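Local structure of beta-glucosidase (Chaetomella raphigera, 6JXG) at residues Asp188-Lys191 with Ala192-Ser196; Asn266-Ala269 with Ala270-Asn273; Phe668-Arg672 with Lys673-Tyr677. The protein probably hydrolyses terminal, non-reducing beta-D-glucosyl residues to release beta-D-glucose, acting as a secreted family 3 glycoside hydrolase in cellulose degradation. All blocks are in the same frame, centred on the assembly; numbering follows the deposited sequence.

Contact 1 (Asp188-Lys191 with Ala192-Ser196)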
ATOM      1  N   ASP A 188      -1.691  11.636   7.282  1.00 11.86           N
ATOM      2  CA  ASP A 188      -0.209  11.589   7.034  1.00 11.52           C
ATOM      3  C   ASP A 188       0.126  12.042   5.597  1.00 10.72           C
ATOM      4  O   ASP A 188       1.055  12.803   5.336  1.00 10.74           O
ATOM      5  CB  ASP A 188       0.395  10.196   7.279  1.00 12.16           C
ATOM      6  CG  ASP A 188       0.753   9.931   8.761  1.00 13.21           C
ATOM      7  OD1 ASP A 188       0.361  10.729   9.688  1.00 14.39           O
ATOM      8  OD2 ASP A 188       1.491   8.977   8.962  1.00 13.55           O
ATOM      9  N   ALA A 189      -0.678  11.595   4.664  1.00 11.53           N
ATOM     10  CA  ALA A 189      -0.493  11.952   3.270  1.00 11.23           C
ATOM     11  C   ALA A 189      -0.631  13.445   3.028  1.00 12.42           C
ATOM     12  O   ALA A 189       0.174  14.048   2.370  1.00 12.93           O
ATOM     13  CB  ALA A 189      -1.436  11.172   2.418  1.00 11.87           C
ATOM     14  N   ILE A 190      -1.677  14.032   3.538  1.00 12.25           N
ATOM     15  CA  ILE A 190      -1.846  15.471   3.501  1.00 11.79           C
ATOM     16  C   ILE A 190      -0.711  16.266   4.169  1.00 12.37           C
ATOM     17  O   ILE A 190      -0.211  17.251   3.571  1.00 13.21           O
ATOM     18  CB  ILE A 190      -3.217  15.834   4.082  1.00 12.04           C
ATOM     19  CG1 ILE A 190      -4.314  15.240   3.171  1.00 11.71           C
ATOM     20  CG2 ILE A 190      -3.361  17.323   4.214  1.00 11.29           C
ATOM     21  CD1 ILE A 190      -5.754  15.206   3.702  1.00 12.23           C
ATOM     22  N   LYS A 191      -0.314  15.891   5.367  1.00 11.97           N
ATOM     23  CA  LYS A 191       0.892  16.459   6.028  1.00 12.70           C
ATOM     24  C   LYS A 191       2.131  16.355   5.163  1.00 14.18           C
ATOM     25  O   LYS A 191       2.946  17.263   5.121  1.00 12.26           O
ATOM     26  CB  LYS A 191       1.111  15.740   7.367  1.00 13.39           C
ATOM     27  CG  LYS A 191       2.379  16.151   8.123  1.00 15.81           C
ATOM     28  CD  LYS A 191       2.170  17.567   8.704  1.00 18.74           C
ATOM     29  CE  LYS A 191       3.402  18.088   9.500  1.00 21.57           C
ATOM     30  NZ  LYS A 191       4.701  17.761   8.878  1.00 24.26           N
ATOM     31  N   ALA A 192       2.286  15.267   4.398  1.00 12.29           N
ATOM     32  CA  ALA A 192       3.406  15.180   3.510  1.00 13.86           C
ATOM     33  C   ALA A 192       3.210  15.973   2.170  1.00 11.45           C
ATOM     34  O   ALA A 192       3.863  15.700   1.220  1.00 12.88           O
ATOM     35  CB  ALA A 192       3.717  13.729   3.199  1.00 13.26           C
ATOM     36  N   ASN A 193       2.179  16.802   2.090  1.00 12.29           N
ATOM     37  CA  ASN A 193       1.945  17.730   0.922  1.00 12.01           C
ATOM     38  C   ASN A 193       1.574  16.999  -0.331  1.00 12.19           C
ATOM     39  O   ASN A 193       1.839  17.430  -1.439  1.00 11.97           O
ATOM     40  CB  ASN A 193       3.120  18.660   0.688  1.00 12.43           C
ATOM     41  CG  ASN A 193       3.230  19.704   1.788  1.00 13.78           C
ATOM     42  OD1 ASN A 193       2.230  20.263   2.240  1.00 13.10           O
ATOM     43  ND2 ASN A 193       4.434  19.908   2.270  1.00 14.13           N
ATOM     44  N   VAL A 194       0.898  15.874  -0.153  1.00 11.96           N
ATOM     45  CA  VAL A 194       0.269  15.215  -1.328  1.00 10.76           C
ATOM     46  C   VAL A 194      -0.512  16.201  -2.214  1.00 10.47           C
ATOM     47  O   VAL A 194      -1.328  17.030  -1.763  1.00 10.65           O
ATOM     48  CB  VAL A 194      -0.526  13.962  -0.978  1.00 11.18           C
ATOM     49  CG1 VAL A 194      -1.922  14.311  -0.508  1.00 12.35           C
ATOM     50  CG2 VAL A 194      -0.617  12.990  -2.170  1.00 11.27           C
ATOM     51  N   ALA A 195      -0.250  16.115  -3.511  1.00  9.68           N
ATOM     52  CA  ALA A 195      -0.848  17.080  -4.481  1.00  9.46           C
ATOM     53  C   ALA A 195      -2.325  16.908  -4.712  1.00  9.83           C
ATOM     54  O   ALA A 195      -3.066  17.887  -5.006  1.00  9.03           O
ATOM     55  CB  ALA A 195      -0.081  16.986  -5.807  1.00 10.22           C
ATOM     56  N   SER A 196      -2.783  15.646  -4.645  1.00 10.46           N
ATOM     57  CA  SER A 196      -4.180  15.296  -4.987  1.00 10.80           C
ATOM     58  C   SER A 196      -4.671  14.097  -4.177  1.00 10.91           C
ATOM     59  O   SER A 196      -3.865  13.310  -3.642  1.00 10.99           O
ATOM     60  CB  SER A 196      -4.358  15.021  -6.503  1.00 11.87           C
ATOM     61  OG  SER A 196      -3.672  13.866  -6.886  1.00 11.59           O
TER
HETATM   62  O   HOH W   1      -1.478  17.987   0.988  1.00 10.18           O

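Contact 2 (Asn266-Ala269 with Ala270-Asn273). With NAG (2-acetamido-2-deoxy-beta-D-glucopyranose), chain C.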
ATOM      1  N   ASN A 266     -22.229  21.700 -18.969  1.00 16.33           N
ATOM      2  CA  ASN A 266     -23.171  21.500 -17.885  1.00 16.70           C
ATOM      3  C   ASN A 266     -22.827  22.195 -16.569  1.00 15.39           C
ATOM      4  O   ASN A 266     -23.702  22.734 -15.945  1.00 15.45           O
ATOM      5  CB  ASN A 266     -23.379  20.030 -17.601  1.00 21.44           C
ATOM      6  CG  ASN A 266     -24.558  19.466 -18.332  1.00 27.19           C
ATOM      7  OD1 ASN A 266     -25.583  20.112 -18.448  1.00 35.58           O
ATOM      8  ND2 ASN A 266     -24.412  18.273 -18.860  1.00 26.68           N
ATOM      9  N   LEU A 267     -21.560  22.228 -16.160  1.00 15.67           N
ATOM     10  CA  LEU A 267     -21.165  22.959 -14.951  1.00 15.47           C
ATOM     11  C   LEU A 267     -21.349  24.472 -15.131  1.00 16.14           C
ATOM     12  O   LEU A 267     -21.823  25.170 -14.193  1.00 16.09           O
ATOM     13  CB  LEU A 267     -19.705  22.619 -14.571  1.00 15.97           C
ATOM     14  CG  LEU A 267     -19.097  23.279 -13.335  1.00 16.59           C
ATOM     15  CD1 LEU A 267     -19.870  23.061 -12.052  1.00 16.24           C
ATOM     16  CD2 LEU A 267     -17.651  22.787 -13.143  1.00 15.51           C
ATOM     17  N   LEU A 268     -20.984  24.984 -16.306  1.00 16.43           N
ATOM     18  CA  LEU A 268     -21.219  26.438 -16.624  1.00 17.85           C
ATOM     19  C   LEU A 268     -22.707  26.782 -16.572  1.00 17.72           C
ATOM     20  O   LEU A 268     -23.066  27.843 -16.090  1.00 16.80           O
ATOM     21  CB  LEU A 268     -20.589  26.799 -17.970  1.00 16.93           C
ATOM     22  CG  LEU A 268     -19.093  26.543 -18.093  1.00 18.67           C
ATOM     23  CD1 LEU A 268     -18.477  27.086 -19.368  1.00 19.49           C
ATOM     24  CD2 LEU A 268     -18.381  27.070 -16.862  1.00 18.64           C
ATOM     25  N   ALA A 269     -23.550  25.877 -17.042  1.00 17.30           N
ATOM     26  CA  ALA A 269     -24.983  26.010 -16.913  1.00 19.01           C
ATOM     27  C   ALA A 269     -25.426  26.083 -15.440  1.00 19.75           C
ATOM     28  O   ALA A 269     -26.288  26.853 -15.096  1.00 17.18           O
ATOM     29  CB  ALA A 269     -25.670  24.838 -17.633  1.00 19.58           C
ATOM     30  N   ALA A 270     -24.848  25.246 -14.571  1.00 19.13           N
ATOM     31  CA  ALA A 270     -25.211  25.219 -13.163  1.00 17.91           C
ATOM     32  C   ALA A 270     -24.814  26.569 -12.518  1.00 17.77           C
ATOM     33  O   ALA A 270     -25.422  27.031 -11.586  1.00 17.98           O
ATOM     34  CB  ALA A 270     -24.481  24.093 -12.457  1.00 16.81           C
ATOM     35  N   ILE A 271     -23.738  27.162 -13.000  1.00 18.87           N
ATOM     36  CA  ILE A 271     -23.316  28.424 -12.445  1.00 19.08           C
ATOM     37  C   ILE A 271     -24.296  29.503 -12.919  1.00 19.17           C
ATOM     38  O   ILE A 271     -24.748  30.334 -12.101  1.00 17.86           O
ATOM     39  CB  ILE A 271     -21.877  28.818 -12.860  1.00 19.73           C
ATOM     40  CG1 ILE A 271     -20.856  27.801 -12.286  1.00 20.65           C
ATOM     41  CG2 ILE A 271     -21.584  30.217 -12.296  1.00 20.80           C
ATOM     42  CD1 ILE A 271     -19.421  27.967 -12.695  1.00 20.64           C
ATOM     43  N   SER A 272     -24.604  29.468 -14.204  1.00 20.52           N
ATOM     44  CA  SER A 272     -25.536  30.440 -14.829  1.00 21.95           C
ATOM     45  C   SER A 272     -26.882  30.382 -14.197  1.00 21.22           C
ATOM     46  O   SER A 272     -27.545  31.424 -14.014  1.00 17.61           O
ATOM     47  CB  SER A 272     -25.755  30.136 -16.319  1.00 23.20           C
ATOM     48  OG  SER A 272     -24.589  30.366 -17.028  1.00 30.12           O
ATOM     49  N   ASN A 273     -27.323  29.161 -13.853  1.00 21.57           N
ATOM     50  CA  ASN A 273     -28.648  29.030 -13.215  1.00 20.51           C
ATOM     51  C   ASN A 273     -28.689  29.134 -11.669  1.00 20.11           C
ATOM     52  O   ASN A 273     -29.696  28.904 -11.065  1.00 19.90           O
ATOM     53  CB  ASN A 273     -29.388  27.807 -13.770  1.00 21.22           C
ATOM     54  CG  ASN A 273     -28.908  26.488 -13.189  1.00 22.32           C
ATOM     55  OD1 ASN A 273     -28.246  26.427 -12.147  1.00 18.83           O
ATOM     56  ND2 ASN A 273     -29.285  25.397 -13.876  1.00 23.24           N
TER
HETATM   57  C1  NAG C 802     -29.001  24.035 -13.516  1.00 22.65           C
HETATM   58  C2  NAG C 802     -30.387  23.331 -13.524  1.00 23.38           C
HETATM   59  C3  NAG C 802     -30.210  21.841 -13.356  1.00 22.89           C
HETATM   60  C4  NAG C 802     -29.129  21.295 -14.274  1.00 22.20           C
HETATM   61  C5  NAG C 802     -27.821  22.114 -14.187  1.00 21.48           C
HETATM   62  C6  NAG C 802     -26.703  21.658 -15.176  1.00 19.83           C
HETATM   63  C7  NAG C 802     -32.175  24.729 -12.652  1.00 26.34           C
HETATM   64  C8  NAG C 802     -33.039  25.107 -11.458  1.00 26.24           C
HETATM   65  N2  NAG C 802     -31.286  23.752 -12.458  1.00 24.57           N
HETATM   66  O3  NAG C 802     -31.437  21.138 -13.570  1.00 22.42           O
HETATM   67  O4  NAG C 802     -28.992  19.945 -13.871  1.00 19.58           O
HETATM   68  O5  NAG C 802     -28.104  23.475 -14.469  1.00 20.88           O
HETATM   69  O6  NAG C 802     -27.257  21.576 -16.458  1.00 19.66           O
HETATM   70  O7  NAG C 802     -32.231  25.327 -13.739  1.00 26.62           O

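Contact 3 (Phe668-Arg672 with Lys673-Tyr677)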
ATOM      1  N   PHE A 668      12.653   5.484  18.478  1.00 11.95           N
ATOM      2  CA  PHE A 668      11.280   5.728  18.064  1.00 11.66           C
ATOM      3  C   PHE A 668      10.911   7.141  18.490  1.00 12.81           C
ATOM      4  O   PHE A 668      10.795   7.368  19.675  1.00 11.55           O
ATOM      5  CB  PHE A 668      10.279   4.721  18.712  1.00 11.37           C
ATOM      6  CG  PHE A 668      10.756   3.291  18.665  1.00 11.69           C
ATOM      7  CD1 PHE A 668      10.803   2.597  17.432  1.00 12.74           C
ATOM      8  CD2 PHE A 668      11.265   2.676  19.789  1.00 11.75           C
ATOM      9  CE1 PHE A 668      11.208   1.251  17.366  1.00 12.06           C
ATOM     10  CE2 PHE A 668      11.762   1.340  19.704  1.00 13.10           C
ATOM     11  CZ  PHE A 668      11.709   0.620  18.491  1.00 13.71           C
ATOM     12  N   ASN A 669      10.688   8.044  17.527  1.00 12.00           N
ATOM     13  CA  ASN A 669      10.197   9.407  17.827  1.00 13.61           C
ATOM     14  C   ASN A 669       8.680   9.506  17.732  1.00 13.45           C
ATOM     15  O   ASN A 669       8.070   9.119  16.705  1.00 13.60           O
ATOM     16  CB  ASN A 669      10.884  10.384  16.886  1.00 14.10           C
ATOM     17  CG  ASN A 669      12.373  10.410  17.080  1.00 16.15           C
ATOM     18  OD1 ASN A 669      12.862  10.566  18.217  1.00 14.88           O
ATOM     19  ND2 ASN A 669      13.116  10.219  15.996  1.00 16.65           N
ATOM     20  N   LEU A 670       8.070   9.957  18.820  1.00 12.77           N
ATOM     21  CA  LEU A 670       6.642   9.975  18.962  1.00 14.13           C
ATOM     22  C   LEU A 670       6.076  11.378  18.743  1.00 15.98           C
ATOM     23  O   LEU A 670       6.539  12.383  19.350  1.00 16.77           O
ATOM     24  CB  LEU A 670       6.204   9.472  20.347  1.00 13.34           C
ATOM     25  CG  LEU A 670       6.511   8.020  20.617  1.00 13.83           C
ATOM     26  CD1 LEU A 670       6.423   7.742  22.132  1.00 15.08           C
ATOM     27  CD2 LEU A 670       5.511   7.145  19.869  1.00 13.58           C
ATOM     28  N   ARG A 671       5.121  11.452  17.835  1.00 14.08           N
ATOM     29  CA  ARG A 671       4.387  12.693  17.613  1.00 14.12           C
ATOM     30  C   ARG A 671       3.323  12.830  18.694  1.00 12.94           C
ATOM     31  O   ARG A 671       2.855  11.840  19.240  1.00 12.82           O
ATOM     32  CB  ARG A 671       3.706  12.651  16.234  1.00 13.69           C
ATOM     33  CG  ARG A 671       4.654  12.613  15.040  1.00 13.02           C
ATOM     34  CD  ARG A 671       3.908  12.253  13.784  1.00 13.60           C
ATOM     35  NE  ARG A 671       3.291  10.914  13.898  1.00 14.31           N
ATOM     36  CZ  ARG A 671       2.611  10.371  12.905  1.00 16.87           C
ATOM     37  NH1 ARG A 671       2.487  10.999  11.734  1.00 17.41           N
ATOM     38  NH2 ARG A 671       2.027   9.225  13.093  1.00 18.15           N
ATOM     39  N   ARG A 672       2.871  14.027  18.966  1.00 14.13           N
ATOM     40  CA  ARG A 672       1.761  14.186  19.869  1.00 13.81           C
ATOM     41  C   ARG A 672       0.575  13.333  19.469  1.00 14.55           C
ATOM     42  O   ARG A 672      -0.090  12.734  20.310  1.00 13.86           O
ATOM     43  CB  ARG A 672       1.358  15.707  19.942  1.00 15.40           C
ATOM     44  CG  ARG A 672       0.138  15.969  20.804  1.00 16.33           C
ATOM     45  CD  ARG A 672       0.011  17.414  21.408  1.00 21.21           C
ATOM     46  NE  ARG A 672       0.980  18.284  20.831  1.00 28.83           N
ATOM     47  CZ  ARG A 672       2.002  18.903  21.386  1.00 26.81           C
ATOM     48  NH1 ARG A 672       2.265  18.951  22.664  1.00 26.82           N
ATOM     49  NH2 ARG A 672       2.762  19.557  20.561  1.00 33.10           N
ATOM     50  N   LYS A 673       0.272  13.283  18.155  1.00 14.21           N
ATOM     51  CA  LYS A 673      -0.831  12.477  17.631  1.00 12.99           C
ATOM     52  C   LYS A 673      -0.691  11.003  17.985  1.00 13.23           C
ATOM     53  O   LYS A 673      -1.675  10.326  18.159  1.00 13.73           O
ATOM     54  CB  LYS A 673      -0.931  12.622  16.095  1.00 14.05           C
ATOM     55  CG  LYS A 673      -2.265  12.143  15.585  1.00 15.84           C
ATOM     56  CD  LYS A 673      -2.394  12.367  14.053  1.00 16.03           C
ATOM     57  CE  LYS A 673      -3.768  12.027  13.538  1.00 16.16           C
ATOM     58  NZ  LYS A 673      -3.949  12.207  12.063  1.00 15.56           N
ATOM     59  N   ASP A 674       0.533  10.529  18.078  1.00 13.25           N
ATOM     60  CA  ASP A 674       0.784   9.110  18.333  1.00 13.82           C
ATOM     61  C   ASP A 674       0.352   8.711  19.747  1.00 15.09           C
ATOM     62  O   ASP A 674       0.132   7.516  20.013  1.00 14.21           O
ATOM     63  CB  ASP A 674       2.263   8.808  18.131  1.00 13.71           C
ATOM     64  CG  ASP A 674       2.680   8.903  16.679  1.00 13.64           C
ATOM     65  OD1 ASP A 674       1.826   8.482  15.868  1.00 12.92           O
ATOM     66  OD2 ASP A 674       3.811   9.419  16.368  1.00 13.14           O
ATOM     67  N   LEU A 675       0.224   9.726  20.601  1.00 15.94           N
ATOM     68  CA  LEU A 675      -0.152   9.583  21.994  1.00 18.24           C
ATOM     69  C   LEU A 675      -1.530  10.137  22.295  1.00 18.54           C
ATOM     70  O   LEU A 675      -1.882  10.306  23.472  1.00 20.40           O
ATOM     71  CB  LEU A 675       0.868  10.292  22.887  1.00 20.23           C
ATOM     72  CG  LEU A 675       2.290   9.763  22.758  1.00 19.87           C
ATOM     73  CD1 LEU A 675       3.247  10.693  23.469  1.00 22.15           C
ATOM     74  CD2 LEU A 675       2.438   8.351  23.293  1.00 18.14           C
ATOM     75  N   SER A 676      -2.367  10.254  21.266  1.00 16.43           N
ATOM     76  CA  SER A 676      -3.689  10.840  21.380  1.00 16.62           C
ATOM     77  C   SER A 676      -4.776   9.891  20.964  1.00 15.89           C
ATOM     78  O   SER A 676      -4.548   8.770  20.394  1.00 13.10           O
ATOM     79  CB  SER A 676      -3.783  12.073  20.473  1.00 16.32           C
ATOM     80  OG  SER A 676      -2.838  13.033  20.870  1.00 16.99           O
ATOM     81  N   TYR A 677      -5.973  10.337  21.213  1.00 16.18           N
ATOM     82  CA  TYR A 677      -7.167   9.635  20.750  1.00 15.86           C
ATOM     83  C   TYR A 677      -8.174  10.671  20.328  1.00 16.18           C
ATOM     84  O   TYR A 677      -8.117  11.844  20.807  1.00 15.35           O
ATOM     85  CB  TYR A 677      -7.719   8.690  21.820  1.00 18.15           C
ATOM     86  CG  TYR A 677      -8.327   9.417  23.035  1.00 19.01           C
ATOM     87  CD1 TYR A 677      -9.646   9.853  23.031  1.00 21.06           C
ATOM     88  CD2 TYR A 677      -7.542   9.726  24.110  1.00 21.19           C
ATOM     89  CE1 TYR A 677     -10.196  10.531  24.107  1.00 24.51           C
ATOM     90  CE2 TYR A 677      -8.068  10.398  25.218  1.00 23.76           C
ATOM     91  CZ  TYR A 677      -9.378  10.795  25.221  1.00 26.49           C
ATOM     92  OH  TYR A 677      -9.832  11.462  26.344  1.00 27.18           O
TER
HETATM   93  O   HOH W   2       5.965   8.770  15.130  1.00 12.36           O

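Contact 1 (Asp188-Lys191 with Ala192-Ser196)
Asn-193 and Val-194 turn back on Ile-190 and Ala-189 in a Schellman motif. It ends helix 184-191 within the TIM-barrel-like N-terminal domain of family 3. Ala-192 N makes the last regular helical bond, 2.9 Å to Asp-188 O. Ala-192 CB also lies close to Asp-188 O, and it packs on Ser-139 of helix 131-147. Ala-192 is the first residue to leave helical geometry.

Asn-193 follows with a positive phi of 69°, and this reverses the chain. Asn-193 N is 2.8 Å from Ile-190 O and meets it from well above the carbonyl plane. Its CB is directed away from the helix. Its amide bonds Trp-6 through OD1 and Asp-5 through ND2, so the turn is also held to the N-terminal part of the chain.

Val-194 completes the motif. Val-194 N reaches back to Ala-189 O over 3.2 Å, in a fairly straight bond of 159°. Val-194 CG1 sits between its own backbone N and carbonyl carbon (chi1 83°), which brings it against the carbonyl of Ala-189. Val-194 CG1 lies 4.3 Å from Ala-189 CB and packs more loosely on Ile-190 CG1. Both Ala-189 and Val-194 also touch Ile-142 of helix 131-147.

Ala-195 and Ser-196 lead into strand 196-199, beside the parallel strand 151-157. The turn is thus the return from helix to strand in a beta-alpha-beta crossover. One water bridges its two arms, donating to Ile-190 O at 3.0 Å and to Val-194 O at 2.9 Å.

Contact 2 (Asn266-Ala269 with Ala270-Asn273)
Ala-269, Ala-270 and Ile-271 carry this contact along the last turn of helix 265-272. Ala-269 O accepts from Asn-273 N at 2.8 Å, the last helical bond, made by the glycosylated residue. The methyl group of Ala-269 looks toward the sugar, with CB 3.8 Å from NAG O6.

Ala-270 gives its N to Asn-266 O. Its CB lies against Leu-267 O, and Ala-270 CA comes within 3.6 Å of NAG O5. The small side chains of these two alanines probably leave room for the sugar to lie close along the helix. Ile-271 has CG1 beside its backbone N (chi1 -64°), which lays CG1 3.4 Å from Leu-267 O. Ile-271 CD1 meets Leu-268 CD2 at 4.4 Å, and both residues pack on Leu-281 of helix 278-294.

Leu-268 O is gripped twice by Ser-272. Ser-272 N and Ser-272 OG reach Leu-268 O from opposite faces of its carbonyl plane, OG at 3.1 Å.

The sugar spans the turn. Asn-273 ND2 is bonded to NAG C1. At the other end NAG O6 donates to Asn-266 OD1 over 3.0 Å, while Asn-266 ND2 is taken by Tyr-261 O. Asn-273 OD1 bonds Thr-275 OG1, the threonine of an Asn-X-Thr sequon. This is an N-glycosylation site at the C-terminal end of a helix, with the first GlcNAc folded back along it.

Contact 3 (Phe668-Arg672 with Lys673-Tyr677)
The backbone passes from strand 663-671 into a 3-10 turn, with Asp-674 N bonded to Arg-671 O at 2.9 Å and Leu-675 N to Arg-672 O. Arg-671 and Asp-674 carry the contact. Asp-674 OD2 accepts from Arg-671 N at 2.8 Å. The guanidinium then grips the carboxylate side-on. Arg-671 NE reaches Asp-674 OD2 at 2.9 Å in an almost straight bond of 173°. Arg-671 NH2 meets the syn lone pair of Asp-674 OD1, also at 2.9 Å, in a salt bridge. The two planes are turned 42° apart. The bend at chi3 of Arg-671 (-61°) turns its edge toward the carboxylate. A water joins Asp-674 OD2 to Asn-669 O, so three donors hold this oxygen. Arg-671 NH1 has a second partner, Asp-188 of helix 184-191. Putting an alanine at Asp-674 would probably leave the N, NE and NH2 of Arg-671 without their carboxylate, and the guanidinium, still held by Asp-188, with less to fix its rotation.

Arg-672 O takes a second bond, from Ser-676 OG at 2.8 Å, on the face opposite Leu-675 N. On the apolar side Leu-670 CD1 and Leu-675 CD2 touch at 4.2 Å, the two side chains crossing at about a right angle.

The turn lies in the fibronectin type III-like domain. Leu-670 and Leu-675 pack against strand 628-637, and Leu-675 also meets Val-613 of strand 612-622. Arg-672 NH2 makes a salt bridge with Asp-611. Helix 184-191 covers the polar side: Trp-184 touches Arg-671 and Asp-674 and makes a cation-pi contact with Lys-673.

How the contacts relate
From the N terminus the three contacts come in series, and none nests in or crosses another. Each closes only a short local turn. Contact 1 joins a helix to a strand of the N-terminal domain. Contact 2 ends a later helix of the same N-terminal part, with nearest atoms about 17 Å from contact 1, and carries a glycan. Contact 3 follows much later, where the chain leaves strand 663-671, an outer strand of a three-stranded sheet in the fibronectin type III-like domain. Contacts 1 and 3 meet across domains: Asp-188 OD1 and Arg-671 NH1 form a salt bridge of 3.0 Å. Contact 2 stands apart, its centre about 46 Å from that of contact 3.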